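Local coordinates for protein Beta/alpha-amylase (Paenibacillus polymyxa, PDB 3VOC) that is the catalytic beta-amylase domain of a secreted starch-degrading enzyme and removes successive maltose units from the non-reducing ends of alpha-1,4-glucan chains, at residues L308-K313 and N350-R355; Y63-K68 and A145-I150; F231-G236 and N289-H294; K371-I376 and K407-S412; D106-K111 and E120-L125. All coordinates share one frame; numbering follows the deposited sequence. Where two conformers were deposited one is given.

Contact 1 of 5, residues L308-K313 and N350-R355; sequences LIQKFK and NAKGVR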
# COMPACT_ATOMS: atom_id res chain seq x y z
N LEU A 308 -1.33 -9.78 -10.57
CA LEU A 308 -1.16 -8.49 -9.91
C LEU A 308 0.28 -8.01 -10.06
O LEU A 308 0.53 -6.83 -10.36
CB LEU A 308 -1.52 -8.60 -8.42
CG LEU A 308 -1.44 -7.30 -7.60
CD1 LEU A 308 -2.40 -6.23 -8.12
CD2 LEU A 308 -1.75 -7.58 -6.15
N ILE A 309 1.22 -8.93 -9.88
CA ILE A 309 2.65 -8.56 -9.94
C ILE A 309 3.05 -8.29 -11.38
O ILE A 309 3.87 -7.41 -11.64
CB ILE A 309 3.54 -9.60 -9.18
CG1 ILE A 309 3.22 -9.54 -7.67
CG2 ILE A 309 5.03 -9.28 -9.34
CD1 ILE A 309 3.70 -10.78 -6.87
N GLN A 310 2.44 -9.00 -12.32
CA GLN A 310 2.58 -8.67 -13.75
C GLN A 310 2.21 -7.20 -14.06
O GLN A 310 2.86 -6.57 -14.90
CB GLN A 310 1.76 -9.61 -14.64
CG GLN A 310 1.96 -9.35 -16.16
CD GLN A 310 3.40 -9.49 -16.62
OE1 GLN A 310 3.93 -8.64 -17.37
NE2 GLN A 310 4.05 -10.57 -16.17
N LYS A 311 1.18 -6.68 -13.38
CA LYS A 311 0.78 -5.29 -13.58
C LYS A 311 1.86 -4.32 -13.08
O LYS A 311 2.05 -3.26 -13.69
CB LYS A 311 -0.58 -5.00 -12.93
CG LYS A 311 -1.18 -3.66 -13.31
CD LYS A 311 -1.77 -3.66 -14.73
CE LYS A 311 -2.38 -2.31 -15.07
NZ LYS A 311 -2.50 -2.18 -16.56
N PHE A 312 2.55 -4.67 -11.99
CA PHE A 312 3.71 -3.88 -11.56
C PHE A 312 4.77 -3.81 -12.67
O PHE A 312 5.26 -2.74 -13.00
CB PHE A 312 4.33 -4.44 -10.27
CG PHE A 312 3.67 -3.95 -9.02
CD1 PHE A 312 2.44 -4.46 -8.63
CD2 PHE A 312 4.27 -2.95 -8.25
CE1 PHE A 312 1.80 -4.00 -7.48
CE2 PHE A 312 3.64 -2.48 -7.08
CZ PHE A 312 2.40 -3.01 -6.69
N LYS A 313 5.08 -4.97 -13.24
CA LYS A 313 6.05 -5.04 -14.33
C LYS A 313 5.60 -4.18 -15.50
O LYS A 313 6.38 -3.41 -16.04
CB LYS A 313 6.23 -6.48 -14.81
CG LYS A 313 7.41 -6.68 -15.74
CD LYS A 313 7.64 -8.16 -16.03
CE LYS A 313 8.84 -8.42 -16.96
NZ LYS A 313 10.11 -7.87 -16.41
N ASN A 350 10.50 -12.08 -8.42
CA ASN A 350 11.81 -12.42 -9.01
C ASN A 350 11.69 -13.17 -10.33
O ASN A 350 12.45 -12.91 -11.25
CB ASN A 350 12.71 -13.21 -8.05
CG ASN A 350 13.31 -12.32 -6.98
OD1 ASN A 350 13.44 -11.10 -7.17
ND2 ASN A 350 13.68 -12.91 -5.86
N ALA A 351 10.74 -14.10 -10.40
CA ALA A 351 10.46 -14.84 -11.64
C ALA A 351 10.15 -13.88 -12.79
O ALA A 351 10.49 -14.16 -13.95
CB ALA A 351 9.31 -15.81 -11.45
N LYS A 352 9.52 -12.76 -12.47
CA LYS A 352 9.12 -11.76 -13.46
C LYS A 352 10.12 -10.62 -13.64
O LYS A 352 9.94 -9.77 -14.52
CB LYS A 352 7.74 -11.18 -13.14
CG LYS A 352 6.64 -12.23 -13.12
CD LYS A 352 5.28 -11.58 -13.08
CE LYS A 352 4.18 -12.62 -13.10
NZ LYS A 352 3.85 -13.05 -14.48
N GLY A 353 11.16 -10.59 -12.83
CA GLY A 353 12.10 -9.48 -12.91
C GLY A 353 11.51 -8.18 -12.38
O GLY A 353 11.88 -7.10 -12.84
N VAL A 354 10.59 -8.28 -11.42
CA VAL A 354 10.11 -7.09 -10.70
C VAL A 354 11.02 -6.84 -9.50
O VAL A 354 11.19 -7.72 -8.65
CB VAL A 354 8.64 -7.25 -10.26
CG1 VAL A 354 8.19 -6.06 -9.39
CG2 VAL A 354 7.72 -7.37 -11.49
N ARG A 355 11.62 -5.65 -9.44
CA ARG A 355 12.51 -5.30 -8.33
C ARG A 355 11.75 -5.28 -7.00
O ARG A 355 10.70 -4.64 -6.89
CB ARG A 355 13.14 -3.93 -8.57
CG ARG A 355 14.12 -3.88 -9.77
CD ARG A 355 14.46 -2.45 -10.14
NE ARG A 355 14.95 -1.68 -8.99
CZ ARG A 355 16.23 -1.59 -8.63
NH1 ARG A 355 17.18 -2.22 -9.32
NH2 ARG A 355 16.57 -0.86 -7.58
O HOH W 1 10.92 -5.39 -15.40

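Contact 2 of 5, residues Y63-K68 and A145-I150; sequences YANAVK and AGYKSI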
# COMPACT_ATOMS: atom_id res chain seq x y z
N TYR A 63 11.45 19.45 6.10
CA TYR A 63 11.76 18.06 6.37
C TYR A 63 12.89 17.59 5.46
O TYR A 63 13.91 17.07 5.93
CB TYR A 63 10.49 17.24 6.14
CG TYR A 63 10.49 15.82 6.64
CD1 TYR A 63 9.48 15.39 7.50
CD2 TYR A 63 11.46 14.89 6.22
CE1 TYR A 63 9.44 14.06 7.94
CE2 TYR A 63 11.43 13.56 6.68
CZ TYR A 63 10.41 13.15 7.53
OH TYR A 63 10.34 11.84 7.97
N ALA A 64 12.72 17.80 4.15
CA ALA A 64 13.73 17.39 3.18
C ALA A 64 15.07 18.08 3.42
O ALA A 64 16.13 17.44 3.30
CB ALA A 64 13.25 17.60 1.73
N ASN A 65 15.02 19.37 3.77
CA ASN A 65 16.24 20.11 4.13
C ASN A 65 17.00 19.48 5.30
O ASN A 65 18.22 19.38 5.25
CB ASN A 65 15.91 21.56 4.48
CG ASN A 65 15.61 22.41 3.26
OD1 ASN A 65 15.84 21.98 2.14
ND2 ASN A 65 15.09 23.62 3.49
N ALA A 66 16.27 19.09 6.34
CA ALA A 66 16.89 18.43 7.51
C ALA A 66 17.55 17.10 7.10
O ALA A 66 18.71 16.80 7.49
CB ALA A 66 15.85 18.21 8.63
N VAL A 67 16.84 16.32 6.30
CA VAL A 67 17.35 15.02 5.83
C VAL A 67 18.64 15.24 5.00
O VAL A 67 19.66 14.58 5.24
CB VAL A 67 16.26 14.21 5.06
CG1 VAL A 67 16.86 12.98 4.33
CG2 VAL A 67 15.16 13.76 6.03
N LYS A 68 18.59 16.19 4.07
CA LYS A 68 19.74 16.57 3.24
C LYS A 68 20.94 17.02 4.08
O LYS A 68 22.07 16.60 3.84
CB LYS A 68 19.35 17.71 2.30
CG LYS A 68 20.49 18.18 1.41
CD LYS A 68 20.04 19.32 0.53
CE LYS A 68 21.19 19.74 -0.37
NZ LYS A 68 22.16 20.62 0.36
N ALA A 145 11.93 19.56 -7.68
CA ALA A 145 12.92 19.42 -8.75
C ALA A 145 14.33 19.83 -8.29
O ALA A 145 15.31 19.17 -8.63
CB ALA A 145 12.49 20.24 -9.99
N GLY A 146 14.42 20.89 -7.48
CA GLY A 146 15.72 21.34 -6.94
C GLY A 146 16.33 20.40 -5.90
O GLY A 146 17.46 20.60 -5.46
N TYR A 147 15.59 19.37 -5.50
CA TYR A 147 16.06 18.36 -4.55
C TYR A 147 16.41 17.05 -5.25
O TYR A 147 16.54 16.00 -4.61
CB TYR A 147 14.96 18.07 -3.52
CG TYR A 147 14.73 19.17 -2.52
CD1 TYR A 147 15.35 19.15 -1.28
CD2 TYR A 147 13.87 20.24 -2.82
CE1 TYR A 147 15.14 20.16 -0.36
CE2 TYR A 147 13.66 21.26 -1.89
CZ TYR A 147 14.29 21.20 -0.66
OH TYR A 147 14.10 22.20 0.27
N LYS A 148 16.56 17.11 -6.57
CA LYS A 148 16.73 15.88 -7.38
C LYS A 148 17.87 14.97 -6.87
O LYS A 148 17.69 13.75 -6.75
CB LYS A 148 16.88 16.24 -8.86
CG LYS A 148 17.46 15.17 -9.73
CD LYS A 148 17.82 15.71 -11.10
CE LYS A 148 18.49 14.62 -11.93
NZ LYS A 148 17.49 13.79 -12.61
N SER A 149 19.02 15.56 -6.54
CA SER A 149 20.17 14.77 -6.12
C SER A 149 19.98 13.98 -4.81
O SER A 149 20.73 13.03 -4.56
CB SER A 149 21.41 15.63 -5.98
OG SER A 149 21.36 16.41 -4.79
N ILE A 150 19.03 14.36 -3.98
CA ILE A 150 18.83 13.61 -2.73
C ILE A 150 17.70 12.57 -2.77
O ILE A 150 17.52 11.82 -1.81
CB ILE A 150 18.69 14.53 -1.50
CG1 ILE A 150 17.29 15.17 -1.46
CG2 ILE A 150 19.85 15.57 -1.46
CD1 ILE A 150 16.89 15.70 -0.08

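Contact 3 of 5, residues F231-G236 and N289-H294; sequences FYTNGG and NPAMPH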
# COMPACT_ATOMS: atom_id res chain seq x y z
N PHE A 231 -18.17 -17.42 1.28
CA PHE A 231 -17.98 -17.29 -0.14
C PHE A 231 -17.21 -18.47 -0.71
O PHE A 231 -17.44 -18.88 -1.83
CB PHE A 231 -17.35 -15.93 -0.47
CG PHE A 231 -17.22 -15.68 -1.94
CD1 PHE A 231 -18.34 -15.52 -2.74
CD2 PHE A 231 -15.96 -15.60 -2.53
CE1 PHE A 231 -18.21 -15.30 -4.11
CE2 PHE A 231 -15.83 -15.37 -3.89
CZ PHE A 231 -16.95 -15.22 -4.67
N TYR A 232 -16.31 -19.06 0.08
CA TYR A 232 -15.65 -20.30 -0.37
C TYR A 232 -16.57 -21.51 -0.18
O TYR A 232 -16.86 -22.25 -1.15
CB TYR A 232 -14.29 -20.51 0.33
CG TYR A 232 -13.61 -21.81 -0.07
CD1 TYR A 232 -12.90 -21.91 -1.27
CD2 TYR A 232 -13.71 -22.95 0.74
CE1 TYR A 232 -12.28 -23.11 -1.64
CE2 TYR A 232 -13.10 -24.15 0.38
CZ TYR A 232 -12.40 -24.23 -0.81
OH TYR A 232 -11.80 -25.42 -1.15
N THR A 233 -17.04 -21.71 1.06
CA THR A 233 -17.79 -22.91 1.42
C THR A 233 -19.15 -23.09 0.73
O THR A 233 -19.66 -24.22 0.63
CB THR A 233 -17.97 -23.04 2.95
OG1 THR A 233 -18.42 -21.79 3.47
CG2 THR A 233 -16.67 -23.41 3.61
N ASN A 234 -19.75 -21.99 0.27
CA ASN A 234 -21.05 -22.04 -0.41
C ASN A 234 -20.96 -22.26 -1.93
O ASN A 234 -21.95 -22.16 -2.64
CB ASN A 234 -21.92 -20.81 -0.05
CG ASN A 234 -21.45 -19.50 -0.70
OD1 ASN A 234 -20.70 -19.49 -1.69
ND2 ASN A 234 -21.91 -18.37 -0.14
N GLY A 235 -19.76 -22.56 -2.43
CA GLY A 235 -19.55 -22.72 -3.86
C GLY A 235 -19.28 -21.41 -4.60
O GLY A 235 -19.06 -21.42 -5.81
N GLY A 236 -19.27 -20.29 -3.87
CA GLY A 236 -19.01 -18.98 -4.46
C GLY A 236 -17.66 -18.87 -5.14
O GLY A 236 -17.59 -18.63 -6.35
N ASN A 289 -7.10 -21.03 6.64
CA ASN A 289 -8.38 -21.35 7.26
C ASN A 289 -9.13 -22.33 6.35
O ASN A 289 -9.36 -22.03 5.19
CB ASN A 289 -9.19 -20.06 7.49
CG ASN A 289 -10.45 -20.29 8.32
OD1 ASN A 289 -10.71 -19.57 9.28
ND2 ASN A 289 -11.25 -21.25 7.93
N PRO A 290 -9.51 -23.51 6.88
CA PRO A 290 -10.18 -24.49 6.02
C PRO A 290 -11.49 -23.98 5.41
O PRO A 290 -11.82 -24.32 4.26
CB PRO A 290 -10.42 -25.68 6.95
CG PRO A 290 -10.38 -25.12 8.34
CD PRO A 290 -9.40 -23.96 8.28
N ALA A 291 -12.23 -23.16 6.16
CA ALA A 291 -13.56 -22.68 5.75
C ALA A 291 -13.51 -21.41 4.89
O ALA A 291 -14.45 -21.15 4.12
CB ALA A 291 -14.44 -22.43 7.00
N MET A 292 -12.45 -20.62 5.01
CA MET A 292 -12.30 -19.41 4.19
C MET A 292 -10.85 -19.19 3.75
O MET A 292 -10.25 -18.14 4.07
CB MET A 292 -12.86 -18.19 4.94
CG MET A 292 -12.25 -17.96 6.35
SD MET A 292 -12.59 -16.36 7.10
CE MET A 292 -14.39 -16.42 7.10
N PRO A 293 -10.27 -20.16 3.02
CA PRO A 293 -8.85 -20.05 2.68
C PRO A 293 -8.56 -18.77 1.89
O PRO A 293 -9.28 -18.44 0.93
CB PRO A 293 -8.59 -21.31 1.83
CG PRO A 293 -9.93 -21.63 1.23
CD PRO A 293 -10.93 -21.26 2.27
N HIS A 294 -7.52 -18.05 2.33
CA HIS A 294 -7.13 -16.78 1.71
C HIS A 294 -8.23 -15.71 1.74
O HIS A 294 -8.25 -14.79 0.92
CB HIS A 294 -6.59 -17.01 0.28
CG HIS A 294 -5.43 -17.96 0.23
ND1 HIS A 294 -4.17 -17.61 0.66
CD2 HIS A 294 -5.36 -19.27 -0.13
CE1 HIS A 294 -3.36 -18.66 0.54
NE2 HIS A 294 -4.06 -19.67 0.06
O HOH W 2 -16.20 -19.39 2.91

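Contact 4 of 5, residues K371-I376 and K407-S412; sequences KIEEKI and KQYIIS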
# COMPACT_ATOMS: atom_id res chain seq x y z
N LYS A 371 15.07 -12.79 10.65
CA LYS A 371 14.06 -13.12 9.65
C LYS A 371 14.12 -12.20 8.44
O LYS A 371 14.05 -12.67 7.31
CB LYS A 371 12.65 -13.15 10.25
CG LYS A 371 12.07 -14.57 10.32
CD LYS A 371 11.68 -15.07 8.93
CE LYS A 371 10.98 -16.42 8.97
NZ LYS A 371 11.91 -17.55 9.30
N ILE A 372 14.28 -10.89 8.68
CA ILE A 372 14.41 -9.94 7.58
C ILE A 372 15.64 -10.29 6.75
O ILE A 372 15.58 -10.31 5.52
CB ILE A 372 14.48 -8.46 8.06
CG1 ILE A 372 13.15 -8.04 8.71
CG2 ILE A 372 14.78 -7.52 6.87
CD1 ILE A 372 13.29 -6.88 9.69
N GLU A 373 16.75 -10.57 7.44
CA GLU A 373 17.99 -10.94 6.77
C GLU A 373 17.79 -12.14 5.84
O GLU A 373 18.27 -12.13 4.71
CB GLU A 373 19.10 -11.27 7.78
CG GLU A 373 20.45 -11.51 7.09
CD GLU A 373 21.46 -12.16 8.00
OE1 GLU A 373 21.08 -13.07 8.76
OE2 GLU A 373 22.65 -11.77 7.95
N GLU A 374 17.09 -13.16 6.32
CA GLU A 374 16.79 -14.35 5.51
C GLU A 374 16.05 -13.97 4.22
O GLU A 374 16.42 -14.41 3.13
CB GLU A 374 16.01 -15.39 6.34
CG GLU A 374 15.35 -16.52 5.53
CD GLU A 374 14.05 -17.04 6.16
OE1 GLU A 374 13.17 -17.55 5.43
OE2 GLU A 374 13.91 -16.95 7.40
N LYS A 375 15.02 -13.13 4.35
CA LYS A 375 14.21 -12.76 3.20
C LYS A 375 14.98 -11.94 2.17
O LYS A 375 14.99 -12.29 0.98
CB LYS A 375 12.92 -12.03 3.64
CG LYS A 375 11.99 -12.89 4.56
CD LYS A 375 11.78 -14.30 4.00
CE LYS A 375 10.69 -15.07 4.79
NZ LYS A 375 10.66 -16.55 4.45
N ILE A 376 15.65 -10.88 2.63
CA ILE A 376 16.36 -10.00 1.68
C ILE A 376 17.48 -10.73 0.92
O ILE A 376 17.73 -10.41 -0.24
CB ILE A 376 16.85 -8.65 2.33
CG1 ILE A 376 17.84 -8.90 3.48
CG2 ILE A 376 15.64 -7.84 2.82
CD1 ILE A 376 18.36 -7.60 4.14
N LYS A 407 21.89 -2.73 12.41
CA LYS A 407 23.14 -2.50 11.71
C LYS A 407 23.86 -3.80 11.32
O LYS A 407 24.33 -3.94 10.20
CB LYS A 407 24.06 -1.60 12.54
CG LYS A 407 25.19 -0.98 11.72
CD LYS A 407 26.20 -0.27 12.60
CE LYS A 407 27.43 0.05 11.81
NZ LYS A 407 28.34 0.78 12.69
N GLN A 408 23.94 -4.74 12.25
CA GLN A 408 24.68 -5.99 12.01
C GLN A 408 24.03 -6.88 10.97
O GLN A 408 24.71 -7.50 10.16
CB GLN A 408 24.87 -6.77 13.31
CG GLN A 408 25.76 -6.04 14.30
CD GLN A 408 26.59 -6.95 15.16
OE1 GLN A 408 27.23 -7.89 14.68
NE2 GLN A 408 26.59 -6.68 16.46
N TYR A 409 22.70 -6.95 10.98
CA TYR A 409 21.98 -7.87 10.10
C TYR A 409 21.63 -7.26 8.75
O TYR A 409 21.67 -7.95 7.72
CB TYR A 409 20.71 -8.36 10.78
CG TYR A 409 20.98 -9.44 11.79
CD1 TYR A 409 21.31 -10.74 11.37
CD2 TYR A 409 20.91 -9.18 13.16
CE1 TYR A 409 21.57 -11.75 12.29
CE2 TYR A 409 21.17 -10.19 14.10
CZ TYR A 409 21.49 -11.48 13.65
OH TYR A 409 21.74 -12.49 14.55
N ILE A 410 21.28 -5.98 8.76
CA ILE A 410 20.68 -5.36 7.59
C ILE A 410 21.54 -4.29 6.94
O ILE A 410 21.83 -4.37 5.74
CB ILE A 410 19.27 -4.77 7.90
CG1 ILE A 410 18.38 -5.78 8.65
CG2 ILE A 410 18.60 -4.26 6.62
CD1 ILE A 410 18.18 -7.13 7.96
N ILE A 411 21.94 -3.27 7.71
CA ILE A 411 22.72 -2.18 7.13
C ILE A 411 24.03 -2.72 6.54
O ILE A 411 24.48 -2.25 5.50
CB ILE A 411 23.04 -1.02 8.12
CG1 ILE A 411 21.77 -0.45 8.74
CG2 ILE A 411 23.84 0.09 7.42
CD1 ILE A 411 22.03 0.66 9.74
N SER A 412 24.60 -3.72 7.20
CA SER A 412 25.88 -4.34 6.78
C SER A 412 25.84 -4.99 5.39
O SER A 412 26.89 -5.26 4.82
CB SER A 412 26.33 -5.38 7.81
OG SER A 412 25.39 -6.44 7.86

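Contact 5 of 5, residues D106-K111 and E120-L125; sequences DEMQFK and EALSPL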
# COMPACT_ATOMS: atom_id res chain seq x y z
N ASP A 106 -20.68 8.47 -3.02
CA ASP A 106 -20.82 7.09 -3.51
C ASP A 106 -19.73 6.72 -4.55
O ASP A 106 -19.20 5.61 -4.53
CB ASP A 106 -22.22 6.86 -4.11
CG ASP A 106 -22.43 5.42 -4.57
OD1 ASP A 106 -22.92 4.61 -3.76
OD2 ASP A 106 -22.09 5.10 -5.73
N GLU A 107 -19.41 7.64 -5.45
CA GLU A 107 -18.40 7.38 -6.46
C GLU A 107 -16.98 7.46 -5.89
O GLU A 107 -16.05 6.84 -6.43
CB GLU A 107 -18.51 8.42 -7.58
CG GLU A 107 -19.73 8.25 -8.48
CD GLU A 107 -19.81 9.32 -9.55
OE1 GLU A 107 -18.73 9.84 -9.94
OE2 GLU A 107 -20.94 9.65 -9.97
N MET A 108 -16.81 8.23 -4.81
CA MET A 108 -15.48 8.50 -4.24
C MET A 108 -15.08 7.56 -3.12
O MET A 108 -13.90 7.47 -2.78
CB MET A 108 -15.44 9.92 -3.68
CG MET A 108 -15.71 10.99 -4.72
SD MET A 108 -15.99 12.55 -3.88
CE MET A 108 -14.44 12.73 -2.97
N GLN A 109 -16.05 6.88 -2.54
CA GLN A 109 -15.74 6.08 -1.37
C GLN A 109 -15.87 4.59 -1.61
O GLN A 109 -16.12 4.14 -2.74
CB GLN A 109 -16.60 6.54 -0.19
CG GLN A 109 -16.29 7.99 0.23
CD GLN A 109 -17.16 8.49 1.37
OE1 GLN A 109 -18.21 7.90 1.66
NE2 GLN A 109 -16.73 9.58 2.01
N PHE A 110 -15.68 3.83 -0.53
CA PHE A 110 -15.86 2.38 -0.52
C PHE A 110 -16.97 2.07 0.45
O PHE A 110 -17.12 2.74 1.47
CB PHE A 110 -14.59 1.68 -0.05
CG PHE A 110 -13.38 1.93 -0.94
CD1 PHE A 110 -13.10 1.08 -2.01
CD2 PHE A 110 -12.51 2.99 -0.67
CE1 PHE A 110 -11.98 1.30 -2.82
CE2 PHE A 110 -11.38 3.22 -1.47
CZ PHE A 110 -11.11 2.37 -2.54
N LYS A 111 -17.77 1.05 0.15
CA LYS A 111 -18.78 0.60 1.08
C LYS A 111 -18.64 -0.91 1.23
O LYS A 111 -18.43 -1.62 0.24
CB LYS A 111 -20.16 1.02 0.58
CG LYS A 111 -21.30 0.81 1.53
CD LYS A 111 -22.52 1.68 1.15
CE LYS A 111 -22.33 3.15 1.51
NZ LYS A 111 -23.61 3.92 1.52
N GLU A 120 -10.75 6.10 3.47
CA GLU A 120 -9.29 6.07 3.68
C GLU A 120 -8.50 6.51 2.46
O GLU A 120 -7.37 6.99 2.59
CB GLU A 120 -8.85 4.66 4.06
CG GLU A 120 -9.10 4.27 5.51
CD GLU A 120 -8.45 2.93 5.80
OE1 GLU A 120 -9.13 1.90 5.60
OE2 GLU A 120 -7.26 2.92 6.16
N ALA A 121 -9.06 6.33 1.28
CA ALA A 121 -8.46 6.81 0.04
C ALA A 121 -9.58 6.96 -0.96
O ALA A 121 -10.66 6.37 -0.78
CB ALA A 121 -7.40 5.83 -0.46
N LEU A 122 -9.34 7.74 -2.02
CA LEU A 122 -10.33 7.87 -3.09
C LEU A 122 -10.50 6.55 -3.81
O LEU A 122 -9.53 5.83 -4.02
CB LEU A 122 -9.89 8.93 -4.11
CG LEU A 122 -9.78 10.37 -3.59
CD1 LEU A 122 -9.29 11.26 -4.72
CD2 LEU A 122 -11.14 10.83 -3.09
N SER A 123 -11.73 6.23 -4.19
CA SER A 123 -11.97 5.03 -4.99
C SER A 123 -11.33 5.19 -6.36
O SER A 123 -11.48 6.26 -6.97
CB SER A 123 -13.47 4.79 -5.18
OG SER A 123 -13.69 3.69 -6.05
N PRO A 124 -10.69 4.13 -6.88
CA PRO A 124 -10.22 4.12 -8.27
C PRO A 124 -11.36 4.33 -9.26
O PRO A 124 -11.13 4.72 -10.40
CB PRO A 124 -9.66 2.72 -8.45
CG PRO A 124 -9.32 2.25 -7.11
CD PRO A 124 -10.35 2.88 -6.19
N LEU A 125 -12.59 4.06 -8.82
CA LEU A 125 -13.75 4.20 -9.70
C LEU A 125 -14.18 5.64 -9.93
O LEU A 125 -14.98 5.89 -10.83
CB LEU A 125 -14.94 3.39 -9.17
CG LEU A 125 -14.69 1.88 -8.98
CD1 LEU A 125 -15.93 1.27 -8.35
CD2 LEU A 125 -14.33 1.18 -10.28
O HOH W 3 -12.84 8.23 -0.28
O HOH W 4 -15.42 2.26 -4.63

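Contact 1 of 5, residues L308-K313 and N350-R355
A Schellman motif ends helix 338-352 in this TIM barrel, and the contact is built on it: Gly353 takes a positive phi (71°). From helix 305-315, Lys313 has CG anti to its backbone N and a bend at the last torsion, so that NZ donates a hydrogen bond to Lys352 O at 2.7 Å, almost along the C=O axis (168°). A water accepts from NZ at 2.8 Å and donates to Gly353 O. Lys352 crosses Gln310 at about a right angle, its CD lying 4.3 Å from the backbone C of Ile309. Replacing Lys352 with an alanine would probably loosen this junction, since the aliphatic chain over Ile309 and Gln310 is lost while the hydrogen bond to the backbone O could remain. Val354 CG2 packs on Ile309 CG2 at 3.9 Å and on Lys313 CB at 3.7 Å. Around these apolar groups Leu319 of strand 318-321 touches Ile309, Phe312 and Val354, while Ala349 meets Ile309 and Val354, and Leu257 of helix 240-268 touches Phe312.

Contact 2 of 5, residues Y63-K68 and A145-I150
Ala64, on helix 58-69, opens the contact with its CB 3.8 Å from CE1 of Tyr147, an oblique approach to the ring. One residue on, Asn65 has CG anti to its carbonyl carbon (chi1 -76°), which carries OD1 to the edge of the same ring. There the Tyr147 hydroxyl donates to it, OH to OD1 2.6 Å; the donor stands 39° out of the carbonyl plane, and amide and ring planes are 27° apart. Lys68 has an extended stem whose CG lies 3.9 Å from Ile150 CG2, the two side chains crossing at about a right angle. Ile150 CD1, meanwhile, comes within 3.9 Å of Ala64 O. Trp74 of strand 73-79 touches both Ala64 and Ile150. A leucine in place of Tyr147 would probably leave the Asn65 amide without this donor and lose the ring beside Ala64. The chemistry is thus divided: a single short hydrogen bond at the exposed margin, and aliphatic contact around buried Ile150, joining helix 58-69 to the 3-10 segment before barrel strand 153-156.

Contact 3 of 5, residues F231-G236 and N289-H294
One face of the Tyr232 ring is covered by Pro293, whose CG stands 3.8 Å from the ring centroid and only 6° off the normal, a CH-pi contact centred on the ring. Pro293 CD is closer to the rim, 3.6 Å from Tyr232 CD2, and the two side chains cross at about a right angle. With CG anti to the backbone N (chi1 178°), Tyr232 swings its ring out so that one face meets the proline ring. The carbonyl oxygens of Ala291 and Pro290 approach that ring obliquely. The Phe231 ring has Gly236 C over one face, offset toward the rim, within its own loop. Beside the CH-pi contact, Thr233 CG2 lies 3.2 Å from Ala291 O, and a water joins the backbones by accepting from Thr233 N at 3.1 Å and donating to Ala291 O at 2.8 Å. The 231-236 loop is shaped by a type I turn from Tyr232 to Gly235 and by an Asx turn, in which Gly236 N donates to Asn234 OD1 at 2.7 Å. This surface contact joins the loop leading into helix 240-268 to the one that follows barrel strand 275-279, and His294 at its end is the N-cap residue of helix 295-300.

Contact 4 of 5, residues K371-I376 and K407-S412
Glu373 leaves helix 367-378 with CG anti to its backbone N (chi1 -173°) and stays extended beyond it. Its CB is 4.2 Å from Ile410 CD1; CG lies 3.8 Å from Tyr409 O; CD sits at the edge of the Tyr409 ring, in its plane. At the tip, OE1 is 3.5 Å from Tyr409 CD1, with carboxylate and ring planes 89° apart. OE2 forms a salt bridge to Lys413, which also donates to Tyr409 O. Ile410 packs alongside: its CD1 meets Ile372 CG2 at 3.6 Å and Ile376 CD1 at 3.9 Å. Glu374 forms salt bridges with Lys371 and Lys375. The segments join the helices before and after barrel strand 383-386, crossing at 26° in the same general direction with axes 9.2 Å apart, and Ile372 lies about 4 Å, side chain to side chain, from Asn360, which probably binds substrate. Between the helices the chemistry is layered: buried isoleucines carry the packing, whereas the carboxylate at the Tyr409 ring edge is probably steadied by Lys413.

Contact 5 of 5, residues D106-K111 and E120-L125
Phe110 has CG anti to its carbonyl carbon (chi1 -61°) and its ring turned to set one face toward Ser123 CB, offset toward the rim. Ser123 in turn has OG anti to its backbone N (chi1 175°), and that oxygen accepts from Leu125 N at 3.0 Å, closing an ST turn. At the ring margin, Phe110 CE2 lies 3.3 Å from Ala121 O, near the ring plane, while CZ is 3.8 Å from Pro124 CD. Met108, bent at its third torsion, lies side by side with Leu122, CE to CD2 3.8 Å. The backbones are joined where Ser123 N donates to Met108 O at 2.9 Å, the donor 48° above the carbonyl plane. A water donates to that same oxygen and to Ala121 O, so Met108 O is gripped twice; a second water donates to Gln109 O and pairs with Ser123 OG at 2.7 Å. Val252 of helix 240-268 touches Pro124 and Leu125. Strands 110-111 and 117-118 form a small antiparallel hairpin, and the contact folds the chain after it back onto the end of helix 105-108, just before the hairpin, with Ala121 about 4 Å, side chain to side chain, from His81, a probable substrate-binding residue.

In the fold
All five contacts belong to the TIM-barrel catalytic domain of family 14, with its eight parallel strands. Along the chain, contact 2 opens first and contact 5 is nested within its loop; contacts 3, 1 and 4 then follow in series. Contacts 1, 2 and 4 involve the shell outside the barrel: contact 1 joins the helices before strands 318-321 and 356-359, contact 4 those flanking strand 383-386. Contacts 3 and 5 tie excursions between barrel elements. None touches another; the centres of contacts 1 and 4 are 23 Å apart, those of contacts 2 and 3 49 Å, on opposite sides of the chain's centre. The contacts are thus separate local junctions spread round the domain, with contacts 1, 4 and 5 near residues that probably bind substrate.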